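Local coordinates for amino acid ABC transporter, periplasmic amino acid-binding protein (Brucella ovis, PDB 4Z9N) that binds glutathione and, as a family 3 periplasmic solute-binding protein, probably hands such a solute to its ABC importer, at residues Val15-Leu21 with Val52-Phe57; Leu30-Ser34 with Gly43-Asp47; Gln112-Ile116 with Leu188-Arg192; Leu235-Glu239 with Ile286-Tyr292. The contacts are given in a common frame with arbitrary orientation. Numbering follows the deposited sequence.

Overall arrangement
Three of the contacts are buried; contact 1, about 20 Å from the centre of the chain, is only partly so. Contacts 1 and 2 use the C-terminal and N-terminal ends of helix 44-57. Contact 4 lies beside both, S54 OG approaching G288 CA (3.7 Å) and D47 O approaching V289 CG1 (3.6 Å). Contact 3 is in the other lobe, its centre about 34 Å from that of contact 1, and meets contact 2 through L30 CD1 and G190 O (3.7 Å). Contacts 1 and 3 are apolar packing without a hydrogen bond between their segments. Contacts 2 and 4 add backbone hydrogen bonds where helices begin, at G43 and N291.

Contact 1 (Val15-Leu21 with Val52-Phe57)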
loop_
_atom_site.group_PDB
_atom_site.type_symbol
_atom_site.label_atom_id
_atom_site.label_comp_id
_atom_site.label_asym_id
_atom_site.label_seq_id
_atom_site.Cartn_x
_atom_site.Cartn_y
_atom_site.Cartn_z
ATOM N N VAL D 15 5.350 20.222 15.760
ATOM C CA VAL D 15 4.093 20.683 15.183
ATOM C C VAL D 15 3.134 21.159 16.289
ATOM O O VAL D 15 2.532 22.226 16.183
ATOM C CB VAL D 15 3.453 19.574 14.307
ATOM C CG1 VAL D 15 1.994 19.901 14.004
ATOM C CG2 VAL D 15 4.269 19.382 13.018
ATOM N N LYS D 16 2.998 20.381 17.358
ATOM C CA LYS D 16 2.114 20.788 18.442
ATOM C C LYS D 16 2.645 22.036 19.133
ATOM O O LYS D 16 1.877 22.920 19.494
ATOM C CB LYS D 16 1.919 19.669 19.460
ATOM C CG LYS D 16 1.299 18.425 18.870
ATOM C CD LYS D 16 1.435 17.230 19.787
ATOM C CE LYS D 16 0.417 17.291 20.898
ATOM N NZ LYS D 16 0.874 16.547 22.107
ATOM N N ALA D 17 3.961 22.105 19.298
ATOM C CA ALA D 17 4.592 23.265 19.923
ATOM C C ALA D 17 4.372 24.561 19.136
ATOM O O ALA D 17 4.120 25.601 19.732
ATOM C CB ALA D 17 6.075 23.014 20.108
ATOM N N LYS D 18 4.472 24.525 17.808
ATOM C CA LYS D 18 4.303 25.766 17.059
ATOM C C LYS D 18 2.812 26.048 16.856
ATOM O O LYS D 18 2.413 27.193 16.616
ATOM C CB LYS D 18 5.056 25.727 15.731
ATOM C CG LYS D 18 4.516 24.777 14.698
ATOM C CD LYS D 18 5.471 24.690 13.496
ATOM C CE LYS D 18 4.900 23.764 12.419
ATOM N NZ LYS D 18 5.833 23.564 11.272
ATOM N N GLY D 19 1.992 25.009 16.994
ATOM C CA GLY D 19 0.547 25.169 17.054
ATOM C C GLY D 19 -0.197 25.080 15.736
ATOM O O GLY D 19 -1.378 25.413 15.645
ATOM N N PHE D 20 0.498 24.622 14.706
ATOM C CA PHE D 20 -0.113 24.434 13.399
ATOM C C PHE D 20 0.758 23.488 12.591
ATOM O O PHE D 20 1.900 23.210 12.966
ATOM C CB PHE D 20 -0.271 25.772 12.671
ATOM C CG PHE D 20 1.033 26.449 12.376
ATOM C CD1 PHE D 20 1.712 26.193 11.197
ATOM C CD2 PHE D 20 1.581 27.344 13.276
ATOM C CE1 PHE D 20 2.917 26.806 10.925
ATOM C CE2 PHE D 20 2.792 27.970 13.005
ATOM C CZ PHE D 20 3.456 27.703 11.831
ATOM N N LEU D 21 0.224 23.032 11.466
ATOM C CA LEU D 21 0.932 22.147 10.553
ATOM C C LEU D 21 1.402 22.931 9.319
ATOM O O LEU D 21 0.623 23.673 8.726
ATOM C CB LEU D 21 0.005 20.992 10.162
ATOM C CG LEU D 21 0.440 19.970 9.110
ATOM C CD1 LEU D 21 1.567 19.091 9.628
ATOM C CD2 LEU D 21 -0.745 19.107 8.691
ATOM N N VAL D 52 -4.798 15.896 8.559
ATOM C CA VAL D 52 -3.708 15.727 9.506
ATOM C C VAL D 52 -3.804 16.788 10.593
ATOM O O VAL D 52 -3.638 16.489 11.774
ATOM C CB VAL D 52 -2.355 15.770 8.793
ATOM C CG1 VAL D 52 -1.213 15.704 9.787
ATOM C CG2 VAL D 52 -2.270 14.609 7.802
ATOM N N ALA D 53 -4.096 18.024 10.198
ATOM C CA ALA D 53 -4.273 19.080 11.177
ATOM C C ALA D 53 -5.428 18.759 12.128
ATOM O O ALA D 53 -5.353 19.059 13.330
ATOM C CB ALA D 53 -4.501 20.416 10.481
ATOM N N SER D 54 -6.491 18.152 11.607
ATOM C CA SER D 54 -7.630 17.816 12.469
ATOM C C SER D 54 -7.265 16.701 13.442
ATOM O O SER D 54 -7.612 16.753 14.614
ATOM C CB SER D 54 -8.853 17.411 11.645
ATOM O OG SER D 54 -9.143 18.356 10.632
ATOM N N ALA D 55 -6.547 15.699 12.947
ATOM C CA ALA D 55 -6.053 14.619 13.798
ATOM C C ALA D 55 -5.276 15.126 15.007
ATOM O O ALA D 55 -5.343 14.553 16.095
ATOM C CB ALA D 55 -5.169 13.672 12.976
ATOM N N ILE D 56 -4.524 16.200 14.806
ATOM C CA ILE D 56 -3.595 16.684 15.812
ATOM C C ILE D 56 -4.225 17.739 16.691
ATOM O O ILE D 56 -4.095 17.689 17.916
ATOM C CB ILE D 56 -2.317 17.240 15.157
ATOM C CG1 ILE D 56 -1.603 16.142 14.366
ATOM C CG2 ILE D 56 -1.387 17.856 16.201
ATOM C CD1 ILE D 56 -0.440 16.664 13.520
ATOM N N PHE D 57 -4.899 18.697 16.057
ATOM C CA PHE D 57 -5.381 19.889 16.749
ATOM C C PHE D 57 -6.896 19.924 16.920
ATOM O O PHE D 57 -7.409 20.766 17.646
ATOM C CB PHE D 57 -4.935 21.154 15.996
ATOM C CG PHE D 57 -3.447 21.318 15.901
ATOM C CD1 PHE D 57 -2.703 21.677 17.015
ATOM C CD2 PHE D 57 -2.790 21.134 14.693
ATOM C CE1 PHE D 57 -1.323 21.829 16.928
ATOM C CE2 PHE D 57 -1.416 21.299 14.600
ATOM C CZ PHE D 57 -0.680 21.642 15.715
#
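The last turns of helix 44-57 pack against the C-terminal turn of helix 11-18 and the start of strand 21-25, with no hydrogen bond between the segments. V52 opens the contact: its CG1 lies 3.6 Å from L21 CD2. A53, one residue on, takes the same leucine methyl group against its backbone, L21 CD2 to A53 N being 3.8 Å. A turn later, I56 packs on helix 11-18, its CD1 4.1 Å from V15 CG1 and its CG2 3.8 Å from the aliphatic stem of K16 at CG. F57 is the centrepiece. Its ring enters the bend between helix and strand, where CZ is 3.6 Å from V15 CG1, 3.5 Å from G19 C and 3.4 Å from F20 N; V15 O sits at the ring edge, 3.3 Å from CZ, and G19 O over one face. G19, with positive phi, ends the helix and turns the chain around the ring, while its N bonds V15 O (2.9 Å). W224 of helix 222-240 touches both L21 and I56. Helix 44-57 links the adjacent parallel strands 21-25 and 63-67, a beta-alpha-beta crossover of the N-terminal lobe in this type of solute-binding protein.

Contact 2 (Leu30-Ser34 with Gly43-Asp47)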
loop_
_atom_site.group_PDB
_atom_site.type_symbol
_atom_site.label_atom_id
_atom_site.label_comp_id
_atom_site.label_asym_id
_atom_site.label_seq_id
_atom_site.Cartn_x
_atom_site.Cartn_y
_atom_site.Cartn_z
ATOM N N LEU D 30 -6.493 22.989 -10.060
ATOM C CA LEU D 30 -7.908 22.905 -9.704
ATOM C C LEU D 30 -8.273 21.487 -9.309
ATOM O O LEU D 30 -7.926 20.534 -10.004
ATOM C CB LEU D 30 -8.797 23.384 -10.859
ATOM C CG LEU D 30 -8.728 24.881 -11.165
ATOM C CD1 LEU D 30 -9.446 25.225 -12.467
ATOM C CD2 LEU D 30 -9.302 25.695 -10.006
ATOM N N GLY D 31 -8.963 21.356 -8.182
ATOM C CA GLY D 31 -9.409 20.057 -7.710
ATOM C C GLY D 31 -8.457 19.470 -6.695
ATOM O O GLY D 31 -8.862 18.736 -5.805
ATOM N N PHE D 32 -7.181 19.817 -6.811
ATOM C CA PHE D 32 -6.188 19.242 -5.926
ATOM C C PHE D 32 -5.631 20.233 -4.911
ATOM O O PHE D 32 -5.568 19.919 -3.730
ATOM C CB PHE D 32 -5.082 18.611 -6.764
ATOM C CG PHE D 32 -5.450 17.245 -7.221
ATOM C CD1 PHE D 32 -6.279 17.073 -8.321
ATOM C CD2 PHE D 32 -5.081 16.137 -6.480
ATOM C CE1 PHE D 32 -6.660 15.800 -8.721
ATOM C CE2 PHE D 32 -5.468 14.859 -6.868
ATOM C CZ PHE D 32 -6.265 14.697 -7.990
ATOM N N ALA D 33 -5.231 21.417 -5.360
ATOM C CA ALA D 33 -4.760 22.443 -4.432
ATOM C C ALA D 33 -4.711 23.777 -5.133
ATOM O O ALA D 33 -3.908 23.983 -6.047
ATOM C CB ALA D 33 -3.392 22.100 -3.871
ATOM N N SER D 34 -5.579 24.676 -4.698
ATOM C CA SER D 34 -5.726 25.966 -5.344
ATOM C C SER D 34 -6.152 27.015 -4.331
ATOM O O SER D 34 -7.056 26.770 -3.533
ATOM C CB SER D 34 -6.740 25.869 -6.480
ATOM O OG SER D 34 -6.712 27.033 -7.280
ATOM N N GLY D 43 -9.075 21.936 -2.128
ATOM C CA GLY D 43 -8.658 20.855 -3.007
ATOM C C GLY D 43 -8.522 19.505 -2.302
ATOM O O GLY D 43 -8.586 19.416 -1.072
ATOM N N PHE D 44 -8.334 18.455 -3.099
ATOM C CA PHE D 44 -8.226 17.076 -2.610
ATOM C C PHE D 44 -6.991 16.900 -1.716
ATOM O O PHE D 44 -7.097 16.389 -0.596
ATOM C CB PHE D 44 -8.173 16.110 -3.806
ATOM C CG PHE D 44 -8.108 14.644 -3.436
ATOM C CD1 PHE D 44 -9.269 13.908 -3.242
ATOM C CD2 PHE D 44 -6.879 13.995 -3.329
ATOM C CE1 PHE D 44 -9.212 12.550 -2.919
ATOM C CE2 PHE D 44 -6.817 12.625 -3.013
ATOM C CZ PHE D 44 -7.990 11.912 -2.809
ATOM N N ASP D 45 -5.827 17.330 -2.207
ATOM C CA ASP D 45 -4.615 17.256 -1.393
ATOM C C ASP D 45 -4.687 18.254 -0.236
ATOM O O ASP D 45 -4.212 17.967 0.854
ATOM C CB ASP D 45 -3.359 17.511 -2.234
ATOM C CG ASP D 45 -2.932 16.291 -3.034
ATOM O OD1 ASP D 45 -3.370 15.176 -2.679
ATOM O OD2 ASP D 45 -2.151 16.454 -4.012
ATOM N N VAL D 46 -5.276 19.427 -0.470
ATOM C CA VAL D 46 -5.472 20.378 0.624
ATOM C C VAL D 46 -6.268 19.748 1.771
ATOM O O VAL D 46 -5.900 19.885 2.946
ATOM C CB VAL D 46 -6.156 21.662 0.126
ATOM C CG1 VAL D 46 -6.759 22.448 1.296
ATOM C CG2 VAL D 46 -5.136 22.522 -0.644
ATOM N N ASP D 47 -7.355 19.049 1.444
ATOM C CA ASP D 47 -8.172 18.450 2.499
ATOM C C ASP D 47 -7.387 17.373 3.261
ATOM O O ASP D 47 -7.609 17.159 4.456
ATOM C CB ASP D 47 -9.473 17.843 1.945
ATOM C CG ASP D 47 -10.557 18.885 1.694
ATOM O OD1 ASP D 47 -11.536 18.552 0.992
ATOM O OD2 ASP D 47 -10.422 20.040 2.167
#
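L30 leads into the contact, and its CA-to-CB bond points away from 43-47. G31, at phi 96°, has backbone angles at which a CB would jam against the preceding carbonyl oxygen; its own O accepts a hydrogen bond from F44 N (2.8 Å, 156°). F32 O is aimed at the same first helical turn and receives two weak hydrogen bonds, from D45 N (3.0 Å) and V46 N (3.3 Å). Two successive loop carbonyls thus serve amides for which the helix has no earlier turn. F32 O is also 3.3 Å from G43 CA in a CA-H...O contact. At the N-cap position, G43 lets the two segments come this close, since a CB there would clash with F32 O and A33 N. The F32 ring has F44 CB over one face and D45 OD2 near its edge; the two phenyl rings meet obliquely, CE2 of F32 lying 3.9 Å from CD2 of F44. A33 forms a classic beta bulge with F32 and packs its CB on V46 CG2 (3.7 Å). From S34 the chain runs into the 34-35/41-42 hairpin, bonding S42. The F32 side chain is about 8 Å from the bound glutathione. Beyond the segments, the D45 carboxylate bonds N88 N and N107 ND2, and F44 inserts between helix 292-299 and strand 101-117.

Contact 3 (Gln112-Ile116 with Leu188-Arg192); sequences QGFMI and LYGVR
This is a buried helix-on-sheet packing contact in the second lobe of the binding protein, where the last turn of helix 185-192 lies over the end of the long strand 101-117. Residues 112-116 are extended, with phi from about -79° to -138°, whereas 188-192 are regular alpha helix, R192 N bonding L188 O at 2.9 Å. The segment axes run nearly the same way, 27° apart, and approach to 9.9 Å; the closest CA atoms are those of M115 and L188, at 7.0 Å. No hydrogen bond joins the segments. L188, in its mt rotamer, reaches toward the strand, placing CD1 3.6 Å from G113 C and 3.8 Å from F114 N, and CD2 3.8 Å from M115 CB. M115, with chi angles ttp, points its CA-to-CB bond toward the helix and lays its thioether across it: SD lies 3.8 Å from R192 CB, and CE 4.2 Å from V191 CG1. V191, with chi1 t, also comes within about 5 Å of the bound glutathione. The guanidinium of R192 leaves the contact, NH1 bonding H201 O. Strand 112-116 is held between antiparallel neighbours, M115 bonding Y181 of strand 180-182 and I116 bonding V202 of strand 201-203. On the sheet's other face F114 meets helix 142-153 at M147 and F151.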
loop_
_atom_site.group_PDB
_atom_site.type_symbol
_atom_site.label_atom_id
_atom_site.label_comp_id
_atom_site.label_asym_id
_atom_site.label_seq_id
_atom_site.Cartn_x
_atom_site.Cartn_y
_atom_site.Cartn_z
ATOM N N GLN D 112 -0.139 8.565 -16.281
ATOM C CA GLN D 112 0.118 9.675 -17.213
ATOM C C GLN D 112 -0.700 9.561 -18.494
ATOM O O GLN D 112 -0.835 8.469 -19.058
ATOM C CB GLN D 112 1.605 9.726 -17.558
ATOM C CG GLN D 112 2.004 10.790 -18.566
ATOM C CD GLN D 112 3.510 10.936 -18.643
ATOM O OE1 GLN D 112 4.237 10.409 -17.797
ATOM N NE2 GLN D 112 3.997 11.652 -19.661
ATOM N N GLY D 113 -1.235 10.693 -18.957
ATOM C CA GLY D 113 -1.993 10.730 -20.191
ATOM C C GLY D 113 -1.660 11.948 -21.033
ATOM O O GLY D 113 -0.748 12.723 -20.701
ATOM N N PHE D 114 -2.385 12.090 -22.138
ATOM C CA PHE D 114 -2.196 13.174 -23.103
ATOM C C PHE D 114 -3.512 13.878 -23.402
ATOM O O PHE D 114 -4.549 13.233 -23.512
ATOM C CB PHE D 114 -1.611 12.640 -24.414
ATOM C CG PHE D 114 -0.252 12.053 -24.267
ATOM C CD1 PHE D 114 -0.097 10.711 -23.925
ATOM C CD2 PHE D 114 0.873 12.845 -24.434
ATOM C CE1 PHE D 114 1.158 10.168 -23.777
ATOM C CE2 PHE D 114 2.142 12.312 -24.284
ATOM C CZ PHE D 114 2.282 10.968 -23.955
ATOM N N MET D 115 -3.461 15.196 -23.550
ATOM C CA MET D 115 -4.656 15.978 -23.879
ATOM C C MET D 115 -4.418 16.804 -25.139
ATOM O O MET D 115 -3.326 17.354 -25.322
ATOM C CB MET D 115 -5.032 16.880 -22.706
ATOM C CG MET D 115 -6.336 17.659 -22.892
ATOM S SD MET D 115 -6.883 18.396 -21.331
ATOM C CE MET D 115 -5.602 19.623 -21.062
ATOM N N ILE D 116 -5.434 16.880 -26.001
ATOM C CA ILE D 116 -5.373 17.692 -27.213
ATOM C C ILE D 116 -6.612 18.557 -27.335
ATOM O O ILE D 116 -7.642 18.286 -26.714
ATOM C CB ILE D 116 -5.238 16.834 -28.486
ATOM C CG1 ILE D 116 -6.424 15.867 -28.596
ATOM C CG2 ILE D 116 -3.907 16.099 -28.520
ATOM C CD1 ILE D 116 -6.666 15.335 -29.980
ATOM N N LEU D 188 -4.816 16.580 -15.759
ATOM C CA LEU D 188 -5.355 17.049 -17.041
ATOM C C LEU D 188 -6.792 17.552 -16.879
ATOM O O LEU D 188 -7.171 18.560 -17.493
ATOM C CB LEU D 188 -5.279 15.943 -18.101
ATOM C CG LEU D 188 -3.859 15.612 -18.592
ATOM C CD1 LEU D 188 -3.860 14.367 -19.458
ATOM C CD2 LEU D 188 -3.315 16.815 -19.369
ATOM N N TYR D 189 -7.590 16.868 -16.053
ATOM C CA TYR D 189 -8.934 17.355 -15.743
ATOM C C TYR D 189 -8.882 18.753 -15.125
ATOM O O TYR D 189 -9.706 19.612 -15.439
ATOM C CB TYR D 189 -9.666 16.404 -14.780
ATOM C CG TYR D 189 -10.308 15.185 -15.419
ATOM C CD1 TYR D 189 -9.579 14.019 -15.642
ATOM C CD2 TYR D 189 -11.651 15.193 -15.771
ATOM C CE1 TYR D 189 -10.176 12.896 -16.209
ATOM C CE2 TYR D 189 -12.254 14.084 -16.337
ATOM C CZ TYR D 189 -11.515 12.941 -16.559
ATOM O OH TYR D 189 -12.124 11.838 -17.123
ATOM N N GLY D 190 -7.926 18.970 -14.228
ATOM C CA GLY D 190 -7.808 20.250 -13.547
ATOM C C GLY D 190 -7.283 21.359 -14.440
ATOM O O GLY D 190 -7.797 22.487 -14.426
ATOM N N VAL D 191 -6.253 21.045 -15.216
ATOM C CA VAL D 191 -5.716 21.987 -16.184
ATOM C C VAL D 191 -6.787 22.402 -17.179
ATOM O O VAL D 191 -6.957 23.595 -17.476
ATOM C CB VAL D 191 -4.511 21.396 -16.923
ATOM C CG1 VAL D 191 -4.174 22.254 -18.139
ATOM C CG2 VAL D 191 -3.318 21.292 -15.981
ATOM N N ARG D 192 -7.514 21.418 -17.702
ATOM C CA ARG D 192 -8.538 21.688 -18.714
ATOM C C ARG D 192 -9.546 22.747 -18.245
ATOM O O ARG D 192 -9.942 23.628 -19.015
ATOM C CB ARG D 192 -9.263 20.389 -19.092
ATOM C CG ARG D 192 -10.378 20.576 -20.111
ATOM C CD ARG D 192 -10.851 19.250 -20.704
ATOM N NE ARG D 192 -11.380 18.330 -19.699
ATOM C CZ ARG D 192 -11.775 17.088 -19.964
ATOM N NH1 ARG D 192 -11.689 16.615 -21.202
ATOM N NH2 ARG D 192 -12.232 16.311 -18.991
#

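Contact 4 (Leu235-Glu239 with Ile286-Tyr292); sequences LLNAE and IKGVGNY
An Asn N-cap between two helices docks here on the side of helix 222-240. Residues 286 onward form the C-terminal part of helix 281-289, with G290 N bonding I286 O (2.8 Å); G290, at phi 79°, has left the helical conformation, and N291 (-86/-180) is the N-cap immediately before helix 292-299. N291 is nearest L235, their CA atoms 4.8 Å apart. L235 O accepts both E239 N of its own helix and Y292 N, each at 3.2 Å. N291, with chi1 p and chi2 44°, bonds E294 N through OD1 and I243 O through ND2, while its CG lies 3.6 Å from E239 CB. Y292 takes chi1 t and chi2 86°: its ring receives L236 CD2 over one face, a CH-pi contact 3.8 Å from the centroid, and E239 OE1 near its edge, 3.7 Å from CD2. Its hydroxyl continues to N107 O. E239 is extended (tt), and its carboxylate engages R310 in a salt bridge and Q315 in a hydrogen bond. I286, with both chi angles m, directs CD1 to A238 CB (3.5 Å) and L235 CD2 (4.2 Å). L236 and L235 are both mt; V289 CG2 lies 4.1 Å from L235 CD2. N237 faces the second subunit, where it bonds K210. G290 O is buried without a polar partner, 3.2 Å from L235 CD2.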
loop_
_atom_site.group_PDB
_atom_site.type_symbol
_atom_site.label_atom_id
_atom_site.label_comp_id
_atom_site.label_asym_id
_atom_site.label_seq_id
_atom_site.Cartn_x
_atom_site.Cartn_y
_atom_site.Cartn_z
ATOM N N LEU D 235 -9.183 7.730 7.222
ATOM C CA LEU D 235 -10.107 8.236 6.206
ATOM C C LEU D 235 -10.724 7.088 5.403
ATOM O O LEU D 235 -11.926 7.099 5.098
ATOM C CB LEU D 235 -9.399 9.210 5.259
ATOM C CG LEU D 235 -9.036 10.571 5.869
ATOM C CD1 LEU D 235 -8.108 11.342 4.940
ATOM C CD2 LEU D 235 -10.300 11.373 6.170
ATOM N N LEU D 236 -9.887 6.116 5.036
ATOM C CA LEU D 236 -10.355 4.949 4.284
ATOM C C LEU D 236 -11.304 4.073 5.111
ATOM O O LEU D 236 -12.375 3.693 4.634
ATOM C CB LEU D 236 -9.172 4.115 3.801
ATOM C CG LEU D 236 -8.303 4.779 2.714
ATOM C CD1 LEU D 236 -7.126 3.877 2.293
ATOM C CD2 LEU D 236 -9.142 5.182 1.481
ATOM N N ASN D 237 -10.901 3.735 6.338
ATOM C CA ASN D 237 -11.740 2.891 7.190
ATOM C C ASN D 237 -13.103 3.538 7.443
ATOM O O ASN D 237 -14.131 2.852 7.401
ATOM C CB ASN D 237 -11.042 2.578 8.526
ATOM C CG ASN D 237 -10.141 1.354 8.449
ATOM O OD1 ASN D 237 -10.608 0.217 8.528
ATOM N ND2 ASN D 237 -8.840 1.581 8.283
ATOM N N ALA D 238 -13.106 4.844 7.693
ATOM C CA ALA D 238 -14.352 5.558 7.962
ATOM C C ALA D 238 -15.296 5.449 6.774
ATOM O O ALA D 238 -16.489 5.179 6.948
ATOM C CB ALA D 238 -14.084 7.017 8.297
ATOM N N GLU D 239 -14.776 5.616 5.562
ATOM C CA GLU D 239 -15.659 5.486 4.406
ATOM C C GLU D 239 -16.193 4.057 4.328
ATOM O O GLU D 239 -17.397 3.848 4.142
ATOM C CB GLU D 239 -14.975 5.856 3.085
ATOM C CG GLU D 239 -15.990 5.829 1.936
ATOM C CD GLU D 239 -15.399 5.975 0.552
ATOM O OE1 GLU D 239 -14.161 5.849 0.383
ATOM O OE2 GLU D 239 -16.199 6.234 -0.381
ATOM N N ILE D 286 -12.795 13.104 10.903
ATOM C CA ILE D 286 -14.026 13.061 10.128
ATOM C C ILE D 286 -14.867 14.340 10.318
ATOM O O ILE D 286 -15.480 14.846 9.370
ATOM C CB ILE D 286 -14.834 11.798 10.485
ATOM C CG1 ILE D 286 -13.989 10.550 10.229
ATOM C CG2 ILE D 286 -16.086 11.718 9.648
ATOM C CD1 ILE D 286 -13.507 10.409 8.772
ATOM N N LYS D 287 -14.887 14.877 11.531
ATOM C CA LYS D 287 -15.540 16.162 11.757
ATOM C C LYS D 287 -14.893 17.271 10.932
ATOM O O LYS D 287 -15.581 18.155 10.408
ATOM C CB LYS D 287 -15.504 16.525 13.241
ATOM C CG LYS D 287 -16.407 15.650 14.094
ATOM C CD LYS D 287 -17.024 16.418 15.226
ATOM C CE LYS D 287 -17.960 15.518 16.029
ATOM N NZ LYS D 287 -18.107 15.958 17.450
ATOM N N GLY D 288 -13.570 17.210 10.812
ATOM C CA GLY D 288 -12.823 18.244 10.120
ATOM C C GLY D 288 -12.972 18.247 8.609
ATOM O O GLY D 288 -13.095 19.311 7.998
ATOM N N VAL D 289 -12.961 17.063 7.997
ATOM C CA VAL D 289 -12.901 16.972 6.535
ATOM C C VAL D 289 -13.822 15.890 5.950
ATOM O O VAL D 289 -13.945 15.784 4.731
ATOM C CB VAL D 289 -11.446 16.725 6.063
ATOM C CG1 VAL D 289 -10.536 17.933 6.408
ATOM C CG2 VAL D 289 -10.905 15.434 6.661
ATOM N N GLY D 290 -14.469 15.102 6.801
ATOM C CA GLY D 290 -15.277 13.984 6.335
ATOM C C GLY D 290 -14.411 12.787 5.964
ATOM O O GLY D 290 -13.196 12.821 6.162
ATOM N N ASN D 291 -15.013 11.727 5.420
ATOM C CA ASN D 291 -14.217 10.535 5.089
ATOM C C ASN D 291 -13.576 10.643 3.696
ATOM O O ASN D 291 -13.762 11.641 2.988
ATOM C CB ASN D 291 -15.061 9.242 5.209
ATOM C CG ASN D 291 -16.165 9.124 4.148
ATOM O OD1 ASN D 291 -15.961 9.385 2.960
ATOM N ND2 ASN D 291 -17.342 8.677 4.585
ATOM N N TYR D 292 -12.835 9.610 3.305
ATOM C CA TYR D 292 -12.123 9.619 2.024
ATOM C C TYR D 292 -13.054 9.916 0.841
ATOM O O TYR D 292 -12.717 10.693 -0.043
ATOM C CB TYR D 292 -11.426 8.278 1.782
ATOM C CG TYR D 292 -10.649 8.252 0.489
ATOM C CD1 TYR D 292 -9.335 8.710 0.437
ATOM C CD2 TYR D 292 -11.219 7.771 -0.681
ATOM C CE1 TYR D 292 -8.612 8.687 -0.745
ATOM C CE2 TYR D 292 -10.502 7.757 -1.878
ATOM C CZ TYR D 292 -9.204 8.210 -1.898
ATOM O OH TYR D 292 -8.506 8.177 -3.090
#